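Side-chain contact in light Chain (Clostridium botulinum, PDB 6BVD), which is the zinc endopeptidase domain of the mosaic botulinum neurotoxin type HA, a protease that probably cleaves a neuronal SNARE protein: residues 43-48 and 111-116. Residues are numbered along the deposited sequence; the frame is centred on the assembly and turned at random.
Sequences DNVWII and EEIKNA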
# COMPACT_ATOMS: atom_id res chain seq x y z
N ASP A 43 10.89 10.76 -9.75
CA ASP A 43 11.63 11.64 -10.68
C ASP A 43 12.13 12.92 -10.00
O ASP A 43 11.34 13.69 -9.42
CB ASP A 43 10.76 12.04 -11.87
CG ASP A 43 10.58 10.92 -12.90
OD1 ASP A 43 11.29 9.89 -12.86
OD2 ASP A 43 9.72 11.09 -13.77
N ASN A 44 13.46 13.16 -10.11
CA ASN A 44 14.16 14.32 -9.57
C ASN A 44 14.34 14.32 -8.04
O ASN A 44 14.74 15.32 -7.47
CB ASN A 44 13.48 15.65 -10.00
CG ASN A 44 13.55 15.89 -11.51
OD1 ASN A 44 14.51 15.46 -12.15
ND2 ASN A 44 12.52 16.52 -12.09
N VAL A 45 14.08 13.22 -7.37
CA VAL A 45 14.30 13.18 -5.92
C VAL A 45 15.18 11.99 -5.58
O VAL A 45 14.85 10.82 -5.89
CB VAL A 45 12.94 13.07 -5.11
CG1 VAL A 45 13.21 13.14 -3.62
CG2 VAL A 45 12.01 14.18 -5.50
N TRP A 46 16.30 12.27 -4.94
CA TRP A 46 17.26 11.23 -4.59
C TRP A 46 17.35 11.09 -3.11
O TRP A 46 17.33 12.10 -2.39
CB TRP A 46 18.68 11.56 -5.15
CG TRP A 46 18.69 11.48 -6.63
CD1 TRP A 46 18.35 12.46 -7.49
CD2 TRP A 46 19.00 10.31 -7.42
NE1 TRP A 46 18.44 11.98 -8.79
CE2 TRP A 46 18.84 10.67 -8.77
CE3 TRP A 46 19.41 9.01 -7.11
CZ2 TRP A 46 19.09 9.77 -9.84
CZ3 TRP A 46 19.65 8.10 -8.18
CH2 TRP A 46 19.48 8.49 -9.51
N ILE A 47 17.48 9.86 -2.65
CA ILE A 47 17.77 9.61 -1.24
C ILE A 47 19.17 9.05 -1.03
O ILE A 47 19.56 8.07 -1.68
CB ILE A 47 16.74 8.63 -0.62
CG1 ILE A 47 15.33 9.19 -0.80
CG2 ILE A 47 17.08 8.32 0.87
CD1 ILE A 47 14.22 8.24 -0.40
N ILE A 48 19.92 9.68 -0.11
CA ILE A 48 21.14 9.07 0.38
C ILE A 48 20.94 8.65 1.83
O ILE A 48 20.99 9.48 2.74
CB ILE A 48 22.35 10.02 0.27
CG1 ILE A 48 22.52 10.47 -1.19
CG2 ILE A 48 23.61 9.34 0.85
CD1 ILE A 48 23.57 11.57 -1.40
N GLU A 111 3.73 16.06 -7.38
CA GLU A 111 3.84 16.56 -8.78
C GLU A 111 4.56 17.92 -8.84
O GLU A 111 5.36 18.20 -9.76
CB GLU A 111 2.45 16.69 -9.44
CG GLU A 111 1.77 15.36 -9.76
CD GLU A 111 0.25 15.47 -9.95
OE1 GLU A 111 -0.27 16.60 -10.11
OE2 GLU A 111 -0.42 14.41 -9.93
N GLU A 112 4.29 18.79 -7.86
CA GLU A 112 5.03 20.04 -7.78
C GLU A 112 6.50 19.83 -7.50
O GLU A 112 7.34 20.48 -8.12
CB GLU A 112 4.45 20.96 -6.67
CG GLU A 112 3.12 21.56 -7.04
CD GLU A 112 3.27 22.68 -8.02
OE1 GLU A 112 4.37 23.23 -8.13
OE2 GLU A 112 2.30 23.01 -8.71
N ILE A 113 6.82 18.96 -6.56
CA ILE A 113 8.21 18.66 -6.24
C ILE A 113 8.98 18.11 -7.47
O ILE A 113 10.19 18.31 -7.62
CB ILE A 113 8.30 17.67 -5.08
CG1 ILE A 113 7.77 18.34 -3.78
CG2 ILE A 113 9.72 17.27 -4.84
CD1 ILE A 113 8.58 19.58 -3.36
N LYS A 114 8.26 17.38 -8.32
CA LYS A 114 8.85 16.81 -9.53
C LYS A 114 9.06 17.85 -10.60
O LYS A 114 10.10 17.91 -11.24
CB LYS A 114 7.96 15.68 -10.06
CG LYS A 114 8.29 15.25 -11.51
CD LYS A 114 7.25 14.19 -11.97
CE LYS A 114 7.40 13.85 -13.46
NZ LYS A 114 6.36 12.83 -13.89
N ASN A 115 8.07 18.72 -10.76
CA ASN A 115 8.00 19.64 -11.91
C ASN A 115 8.58 21.04 -11.72
O ASN A 115 8.83 21.71 -12.72
CB ASN A 115 6.54 19.79 -12.37
CG ASN A 115 5.99 18.50 -12.95
OD1 ASN A 115 6.73 17.71 -13.55
ND2 ASN A 115 4.67 18.28 -12.80
N ALA A 116 8.77 21.49 -10.48
CA ALA A 116 9.27 22.88 -10.26
C ALA A 116 10.79 22.92 -10.34
O ALA A 116 11.47 23.28 -9.38
CB ALA A 116 8.81 23.47 -8.93
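The turn leading into strand 45-48 sits against the last turn of helix 104-115, with the CA atoms of N44 and K114 5.9 Å apart. N44 makes the one hydrogen bond between the segments: its ND2 donates an N-H to the backbone O of K114 at 2.9 Å, with an N-H...O angle of 153°. The oxygen lies almost in the amide plane of N44, and ND2 in turn lies in the carbonyl plane of K114. Near the C-terminal end of the helix, this carbonyl thus finds a donor in a side chain. With CG anti to the backbone N (chi1 165°) and an extended chain beyond, K114 runs alongside D43, its CG, CD and CE facing CB of D43. In the D43 conformer described, NZ of K114 comes within 3.8 Å of OD2 of D43, a long salt bridge that is doubtful because D43 has a second conformer. On the buried side, CG2 of V45 meets CG2 of I113 at 3.9 Å; I113 also packs on V233 of helix 222-237, which carries the zinc-binding H228 and H232. The contact therefore joins the mixed sheet to a helix backing the HExxH helix, within the metalloprotease fold of clostridial neurotoxin light chains.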